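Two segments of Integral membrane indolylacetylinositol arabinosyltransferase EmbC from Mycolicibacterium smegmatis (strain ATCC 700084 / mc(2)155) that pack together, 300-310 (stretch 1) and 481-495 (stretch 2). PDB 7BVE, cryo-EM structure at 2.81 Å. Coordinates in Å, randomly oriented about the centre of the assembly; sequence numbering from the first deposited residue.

Stretch 1, residues 300-310: YRWFGTPESPF
Stretch 2, residues 481-495: AELQASSFKSAVGPS

A lysine at a helix–loop contact can serve two chemistries at once, its methylenes packing while its amine bonds, and EmbC offers a worked example. Stretch 2 is helical from 481 to 492, with i to i+4 backbone bonds ending in G493 N to K489 O. Stretch 1 has no regular helix or strand and runs antiparallel to it: CA atoms of W302 and K489 lie 6.7 Å apart, T305 and A485 6.2 Å, S308 and E482 5.2 Å. Together they bury 723 Å².

The polar link is one hydrogen bond, K489 NZ to P306 O at 2.6 Å. K489 reaches it fully extended (chi1 m, the rest t). S308 OG (chi1 m) also donates to P306 O, at 3.1 Å, so that carbonyl accepts twice. E307 OE2, 4.5 Å from K489 NZ, adds opposite charge without a salt bridge.

Apolar packing begins on the same lysine: K489 CG sits over the face of the W302 five-membered ring, 4.2 Å from its centroid. W302 (chi1 m, chi2 -62°) directs its CA-to-CB bond toward stretch 2, and its ring lies beside the end of the helix, its CD1 3.6 Å from V492 CG1 (V492 chi1 t) and its NE1 3.4 Å from G493 CA. A CB on G493 would stand 2.4 Å from W302 CZ2, so glycine suits the site. F303 (m) and F488 (t) meet rim to rim, F303 CD2 to F488 CE2 at 3.4 Å, planes at 39°. The small A485 admits the loop closely, its CB 3.5 Å from S308 OG.

The loop's fold supports this surface. W302, F303 and G304 all have positive phi (67°, 66°, 84°); at G304 a CB would jam against the preceding carbonyl. T305 (chi1 p) closes the turn, N and OG1 donating to W302 O at 3.0 and 2.6 Å.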

ATOM      1  N   TYR A 300     -20.363  16.053 -10.441  1.00 15.07           N
ATOM      2  CA  TYR A 300     -20.522  14.779  -9.770  1.00 15.07           C
ATOM      3  C   TYR A 300     -20.207  14.832  -8.285  1.00 15.07           C
ATOM      4  O   TYR A 300     -20.438  13.842  -7.596  1.00 15.07           O
ATOM      5  CB  TYR A 300     -19.641  13.725 -10.442  1.00 15.07           C
ATOM      6  CG  TYR A 300     -20.041  13.391 -11.859  1.00 15.07           C
ATOM      7  CD1 TYR A 300     -21.091  12.532 -12.117  1.00 15.07           C
ATOM      8  CD2 TYR A 300     -19.361  13.930 -12.933  1.00 15.07           C
ATOM      9  CE1 TYR A 300     -21.455  12.225 -13.401  1.00 15.07           C
ATOM     10  CE2 TYR A 300     -19.718  13.628 -14.221  1.00 15.07           C
ATOM     11  CZ  TYR A 300     -20.763  12.775 -14.448  1.00 15.07           C
ATOM     12  OH  TYR A 300     -21.119  12.470 -15.734  1.00 15.07           O
ATOM     13  N   ARG A 301     -19.703  15.945  -7.765  1.00 15.07           N
ATOM     14  CA  ARG A 301     -19.288  15.966  -6.373  1.00 15.07           C
ATOM     15  C   ARG A 301     -19.338  17.402  -5.871  1.00 15.07           C
ATOM     16  O   ARG A 301     -19.331  18.351  -6.654  1.00 15.07           O
ATOM     17  CB  ARG A 301     -17.897  15.335  -6.222  1.00 15.07           C
ATOM     18  CG  ARG A 301     -17.459  14.963  -4.817  1.00 15.07           C
ATOM     19  CD  ARG A 301     -16.226  14.100  -4.832  1.00 15.07           C
ATOM     20  NE  ARG A 301     -15.754  13.855  -3.477  1.00 15.07           N
ATOM     21  CZ  ARG A 301     -16.203  12.901  -2.664  1.00 15.07           C
ATOM     22  NH1 ARG A 301     -15.686  12.800  -1.454  1.00 15.07           N
ATOM     23  NH2 ARG A 301     -17.149  12.068  -3.044  1.00 15.07           N
ATOM     24  N   TRP A 302     -19.472  17.529  -4.549  1.00 15.07           N
ATOM     25  CA  TRP A 302     -19.337  18.768  -3.770  1.00 15.07           C
ATOM     26  C   TRP A 302     -20.434  19.789  -4.043  1.00 15.07           C
ATOM     27  O   TRP A 302     -20.141  20.963  -4.235  1.00 15.07           O
ATOM     28  CB  TRP A 302     -17.971  19.435  -3.936  1.00 15.07           C
ATOM     29  CG  TRP A 302     -16.825  18.607  -3.509  1.00 15.07           C
ATOM     30  CD1 TRP A 302     -16.587  18.139  -2.267  1.00 15.07           C
ATOM     31  CD2 TRP A 302     -15.672  18.295  -4.281  1.00 15.07           C
ATOM     32  NE1 TRP A 302     -15.406  17.462  -2.240  1.00 15.07           N
ATOM     33  CE2 TRP A 302     -14.815  17.555  -3.464  1.00 15.07           C
ATOM     34  CE3 TRP A 302     -15.301  18.521  -5.609  1.00 15.07           C
ATOM     35  CZ2 TRP A 302     -13.612  17.051  -3.921  1.00 15.07           C
ATOM     36  CZ3 TRP A 302     -14.112  18.017  -6.052  1.00 15.07           C
ATOM     37  CH2 TRP A 302     -13.282  17.293  -5.217  1.00 15.07           C
ATOM     38  N   PHE A 303     -21.691  19.340  -4.074  1.00 15.07           N
ATOM     39  CA  PHE A 303     -22.862  20.176  -3.791  1.00 15.07           C
ATOM     40  C   PHE A 303     -23.089  21.285  -4.813  1.00 15.07           C
ATOM     41  O   PHE A 303     -23.770  22.264  -4.529  1.00 15.07           O
ATOM     42  CB  PHE A 303     -22.749  20.761  -2.384  1.00 15.07           C
ATOM     43  CG  PHE A 303     -22.845  19.735  -1.300  1.00 15.07           C
ATOM     44  CD1 PHE A 303     -23.746  18.716  -1.376  1.00 15.07           C
ATOM     45  CD2 PHE A 303     -21.920  19.705  -0.288  1.00 15.07           C
ATOM     46  CE1 PHE A 303     -23.789  17.768  -0.390  1.00 15.07           C
ATOM     47  CE2 PHE A 303     -21.953  18.737   0.680  1.00 15.07           C
ATOM     48  CZ  PHE A 303     -22.890  17.774   0.623  1.00 15.07           C
ATOM     49  N   GLY A 304     -22.524  21.163  -6.008  1.00 15.07           N
ATOM     50  CA  GLY A 304     -22.710  22.195  -7.005  1.00 15.07           C
ATOM     51  C   GLY A 304     -21.768  23.366  -6.901  1.00 15.07           C
ATOM     52  O   GLY A 304     -22.007  24.393  -7.538  1.00 15.07           O
ATOM     53  N   THR A 305     -20.698  23.198  -6.113  1.00 15.07           N
ATOM     54  CA  THR A 305     -19.642  24.237  -5.966  1.00 15.07           C
ATOM     55  C   THR A 305     -18.864  24.273  -7.285  1.00 15.07           C
ATOM     56  O   THR A 305     -18.623  23.185  -7.844  1.00 15.07           O
ATOM     57  CB  THR A 305     -18.731  23.938  -4.770  1.00 15.07           C
ATOM     58  OG1 THR A 305     -18.232  22.608  -4.914  1.00 15.07           O
ATOM     59  CG2 THR A 305     -19.440  24.078  -3.440  1.00 15.07           C
ATOM     60  N   PRO A 306     -18.459  25.448  -7.816  1.00 15.07           N
ATOM     61  CA  PRO A 306     -17.798  25.516  -9.116  1.00 15.07           C
ATOM     62  C   PRO A 306     -16.349  25.045  -9.053  1.00 15.07           C
ATOM     63  O   PRO A 306     -15.774  24.857  -7.991  1.00 15.07           O
ATOM     64  CB  PRO A 306     -17.882  26.993  -9.458  1.00 15.07           C
ATOM     65  CG  PRO A 306     -17.898  27.660  -8.166  1.00 15.07           C
ATOM     66  CD  PRO A 306     -18.674  26.789  -7.269  1.00 15.07           C
ATOM     67  N   GLU A 307     -15.773  24.842 -10.236  1.00 15.07           N
ATOM     68  CA  GLU A 307     -14.326  24.737 -10.423  1.00 15.07           C
ATOM     69  C   GLU A 307     -13.773  26.149 -10.282  1.00 15.07           C
ATOM     70  O   GLU A 307     -13.766  26.945 -11.224  1.00 15.07           O
ATOM     71  CB  GLU A 307     -14.012  24.151 -11.789  1.00 15.07           C
ATOM     72  CG  GLU A 307     -14.494  22.747 -11.975  1.00 15.07           C
ATOM     73  CD  GLU A 307     -13.673  21.738 -11.208  1.00 15.07           C
ATOM     74  OE1 GLU A 307     -12.450  21.942 -11.071  1.00 15.07           O
ATOM     75  OE2 GLU A 307     -14.244  20.734 -10.742  1.00 15.07           O
ATOM     76  N   SER A 308     -13.330  26.471  -9.068  1.00 15.07           N
ATOM     77  CA  SER A 308     -13.350  27.874  -8.677  1.00 15.07           C
ATOM     78  C   SER A 308     -12.198  28.672  -9.295  1.00 15.07           C
ATOM     79  O   SER A 308     -12.502  29.617 -10.024  1.00 15.07           O
ATOM     80  CB  SER A 308     -13.459  28.000  -7.146  1.00 15.07           C
ATOM     81  OG  SER A 308     -14.651  27.424  -6.650  1.00 15.07           O
ATOM     82  N   PRO A 309     -10.867  28.361  -9.110  1.00 15.07           N
ATOM     83  CA  PRO A 309      -9.904  29.073  -9.963  1.00 15.07           C
ATOM     84  C   PRO A 309      -9.464  28.276 -11.183  1.00 15.07           C
ATOM     85  O   PRO A 309      -8.864  28.847 -12.096  1.00 15.07           O
ATOM     86  CB  PRO A 309      -8.729  29.325  -9.018  1.00 15.07           C
ATOM     87  CG  PRO A 309      -8.708  28.155  -8.196  1.00 15.07           C
ATOM     88  CD  PRO A 309     -10.120  27.707  -8.001  1.00 15.07           C
ATOM     89  N   PHE A 310      -9.780  26.991 -11.240  1.00 15.07           N
ATOM     90  CA  PHE A 310      -9.193  26.103 -12.224  1.00 15.07           C
ATOM     91  C   PHE A 310     -10.189  25.801 -13.328  1.00 15.07           C
ATOM     92  O   PHE A 310     -11.401  25.864 -13.131  1.00 15.07           O
ATOM     93  CB  PHE A 310      -8.733  24.799 -11.595  1.00 15.07           C
ATOM     94  CG  PHE A 310      -7.693  24.976 -10.542  1.00 15.07           C
ATOM     95  CD1 PHE A 310      -6.408  25.336 -10.875  1.00 15.07           C
ATOM     96  CD2 PHE A 310      -7.990  24.737  -9.219  1.00 15.07           C
ATOM     97  CE1 PHE A 310      -5.447  25.493  -9.906  1.00 15.07           C
ATOM     98  CE2 PHE A 310      -7.032  24.888  -8.247  1.00 15.07           C
ATOM     99  CZ  PHE A 310      -5.760  25.265  -8.593  1.00 15.07           C
ATOM    100  N   ALA A 481     -16.860  33.644  -2.879  1.00 15.07           N
ATOM    101  CA  ALA A 481     -17.353  32.387  -3.429  1.00 15.07           C
ATOM    102  C   ALA A 481     -16.223  31.395  -3.651  1.00 15.07           C
ATOM    103  O   ALA A 481     -16.304  30.244  -3.210  1.00 15.07           O
ATOM    104  CB  ALA A 481     -18.095  32.648  -4.735  1.00 15.07           C
ATOM    105  N   GLU A 482     -15.127  31.846  -4.261  1.00 15.07           N
ATOM    106  CA  GLU A 482     -14.037  30.931  -4.578  1.00 15.07           C
ATOM    107  C   GLU A 482     -13.229  30.557  -3.342  1.00 15.07           C
ATOM    108  O   GLU A 482     -12.806  29.402  -3.212  1.00 15.07           O
ATOM    109  CB  GLU A 482     -13.129  31.532  -5.641  1.00 15.07           C
ATOM    110  CG  GLU A 482     -13.818  31.787  -6.951  1.00 15.07           C
ATOM    111  CD  GLU A 482     -12.843  32.106  -8.054  1.00 15.07           C
ATOM    112  OE1 GLU A 482     -11.630  32.124  -7.780  1.00 15.07           O
ATOM    113  OE2 GLU A 482     -13.283  32.345  -9.194  1.00 15.07           O
ATOM    114  N   LEU A 483     -13.029  31.499  -2.410  1.00 15.07           N
ATOM    115  CA  LEU A 483     -12.313  31.164  -1.178  1.00 15.07           C
ATOM    116  C   LEU A 483     -13.088  30.166  -0.329  1.00 15.07           C
ATOM    117  O   LEU A 483     -12.532  29.158   0.130  1.00 15.07           O
ATOM    118  CB  LEU A 483     -12.025  32.420  -0.359  1.00 15.07           C
ATOM    119  CG  LEU A 483     -10.970  33.418  -0.815  1.00 15.07           C
ATOM    120  CD1 LEU A 483     -10.965  34.584   0.140  1.00 15.07           C
ATOM    121  CD2 LEU A 483      -9.611  32.772  -0.855  1.00 15.07           C
ATOM    122  N   GLN A 484     -14.381  30.426  -0.111  1.00 15.07           N
ATOM    123  CA  GLN A 484     -15.171  29.539   0.725  1.00 15.07           C
ATOM    124  C   GLN A 484     -15.424  28.202   0.048  1.00 15.07           C
ATOM    125  O   GLN A 484     -15.461  27.172   0.729  1.00 15.07           O
ATOM    126  CB  GLN A 484     -16.478  30.222   1.094  1.00 15.07           C
ATOM    127  CG  GLN A 484     -16.284  31.426   1.979  1.00 15.07           C
ATOM    128  CD  GLN A 484     -17.566  32.171   2.225  1.00 15.07           C
ATOM    129  OE1 GLN A 484     -18.617  31.800   1.712  1.00 15.07           O
ATOM    130  NE2 GLN A 484     -17.487  33.245   2.996  1.00 15.07           N
ATOM    131  N   ALA A 485     -15.536  28.180  -1.284  1.00 15.07           N
ATOM    132  CA  ALA A 485     -15.680  26.916  -1.991  1.00 15.07           C
ATOM    133  C   ALA A 485     -14.407  26.089  -1.929  1.00 15.07           C
ATOM    134  O   ALA A 485     -14.476  24.866  -1.807  1.00 15.07           O
ATOM    135  CB  ALA A 485     -16.081  27.173  -3.437  1.00 15.07           C
ATOM    136  N   SER A 486     -13.234  26.729  -1.980  1.00 15.07           N
ATOM    137  CA  SER A 486     -11.986  25.975  -1.897  1.00 15.07           C
ATOM    138  C   SER A 486     -11.763  25.411  -0.501  1.00 15.07           C
ATOM    139  O   SER A 486     -11.338  24.255  -0.355  1.00 15.07           O
ATOM    140  CB  SER A 486     -10.819  26.861  -2.304  1.00 15.07           C
ATOM    141  OG  SER A 486     -10.959  27.272  -3.650  1.00 15.07           O
ATOM    142  N   SER A 487     -12.071  26.202   0.532  1.00 15.07           N
ATOM    143  CA  SER A 487     -11.994  25.706   1.904  1.00 15.07           C
ATOM    144  C   SER A 487     -12.975  24.565   2.139  1.00 15.07           C
ATOM    145  O   SER A 487     -12.650  23.584   2.819  1.00 15.07           O
ATOM    146  CB  SER A 487     -12.269  26.844   2.878  1.00 15.07           C
ATOM    147  OG  SER A 487     -11.312  27.872   2.736  1.00 15.07           O
ATOM    148  N   PHE A 488     -14.160  24.650   1.535  1.00 15.07           N
ATOM    149  CA  PHE A 488     -15.176  23.619   1.702  1.00 15.07           C
ATOM    150  C   PHE A 488     -14.808  22.332   0.971  1.00 15.07           C
ATOM    151  O   PHE A 488     -15.041  21.239   1.494  1.00 15.07           O
ATOM    152  CB  PHE A 488     -16.510  24.172   1.218  1.00 15.07           C
ATOM    153  CG  PHE A 488     -17.657  23.244   1.395  1.00 15.07           C
ATOM    154  CD1 PHE A 488     -18.163  22.987   2.651  1.00 15.07           C
ATOM    155  CD2 PHE A 488     -18.263  22.664   0.301  1.00 15.07           C
ATOM    156  CE1 PHE A 488     -19.226  22.146   2.815  1.00 15.07           C
ATOM    157  CE2 PHE A 488     -19.323  21.828   0.466  1.00 15.07           C
ATOM    158  CZ  PHE A 488     -19.805  21.570   1.725  1.00 15.07           C
ATOM    159  N   LYS A 489     -14.232  22.436  -0.233  1.00 15.07           N
ATOM    160  CA  LYS A 489     -13.772  21.247  -0.948  1.00 15.07           C
ATOM    161  C   LYS A 489     -12.624  20.572  -0.225  1.00 15.07           C
ATOM    162  O   LYS A 489     -12.501  19.345  -0.256  1.00 15.07           O
ATOM    163  CB  LYS A 489     -13.320  21.601  -2.357  1.00 15.07           C
ATOM    164  CG  LYS A 489     -14.397  21.985  -3.299  1.00 15.07           C
ATOM    165  CD  LYS A 489     -13.787  22.291  -4.631  1.00 15.07           C
ATOM    166  CE  LYS A 489     -14.825  22.757  -5.598  1.00 15.07           C
ATOM    167  NZ  LYS A 489     -14.208  23.069  -6.901  1.00 15.07           N
ATOM    168  N   SER A 490     -11.750  21.360   0.403  1.00 15.07           N
ATOM    169  CA  SER A 490     -10.683  20.768   1.201  1.00 15.07           C
ATOM    170  C   SER A 490     -11.234  20.090   2.446  1.00 15.07           C
ATOM    171  O   SER A 490     -10.710  19.061   2.880  1.00 15.07           O
ATOM    172  CB  SER A 490      -9.668  21.835   1.582  1.00 15.07           C
ATOM    173  OG  SER A 490      -8.656  21.287   2.399  1.00 15.07           O
ATOM    174  N   ALA A 491     -12.296  20.649   3.032  1.00 15.07           N
ATOM    175  CA  ALA A 491     -12.878  20.048   4.228  1.00 15.07           C
ATOM    176  C   ALA A 491     -13.624  18.759   3.908  1.00 15.07           C
ATOM    177  O   ALA A 491     -13.562  17.798   4.678  1.00 15.07           O
ATOM    178  CB  ALA A 491     -13.812  21.039   4.910  1.00 15.07           C
ATOM    179  N   VAL A 492     -14.332  18.715   2.784  1.00 15.07           N
ATOM    180  CA  VAL A 492     -15.161  17.564   2.445  1.00 15.07           C
ATOM    181  C   VAL A 492     -14.332  16.459   1.812  1.00 15.07           C
ATOM    182  O   VAL A 492     -14.256  15.345   2.336  1.00 15.07           O
ATOM    183  CB  VAL A 492     -16.310  17.966   1.502  1.00 15.07           C
ATOM    184  CG1 VAL A 492     -17.061  16.747   1.030  1.00 15.07           C
ATOM    185  CG2 VAL A 492     -17.255  18.904   2.200  1.00 15.07           C
ATOM    186  N   GLY A 493     -13.702  16.761   0.686  1.00 15.07           N
ATOM    187  CA  GLY A 493     -13.305  15.739  -0.247  1.00 15.07           C
ATOM    188  C   GLY A 493     -12.004  15.090   0.112  1.00 15.07           C
ATOM    189  O   GLY A 493     -11.392  15.366   1.148  1.00 15.07           O
ATOM    190  N   PRO A 494     -11.564  14.174  -0.754  1.00 17.66           N
ATOM    191  CA  PRO A 494     -10.259  13.527  -0.560  1.00 17.66           C
ATOM    192  C   PRO A 494      -9.132  14.513  -0.831  1.00 17.66           C
ATOM    193  O   PRO A 494      -8.954  14.988  -1.955  1.00 17.66           O
ATOM    194  CB  PRO A 494     -10.277  12.386  -1.583  1.00 17.66           C
ATOM    195  CG  PRO A 494     -11.250  12.816  -2.620  1.00 17.66           C
ATOM    196  CD  PRO A 494     -12.289  13.618  -1.907  1.00 17.66           C
ATOM    197  N   SER A 495      -8.388  14.847   0.215  1.00 16.53           N
ATOM    198  CA  SER A 495      -7.272  15.773   0.109  1.00 16.53           C
ATOM    199  C   SER A 495      -6.152  15.241   0.983  1.00 16.53           C
ATOM    200  O   SER A 495      -6.243  15.295   2.211  1.00 16.53           O
ATOM    201  CB  SER A 495      -7.672  17.183   0.532  1.00 16.53           C
ATOM    202  OG  SER A 495      -7.948  17.219   1.915  1.00 16.53           O
TER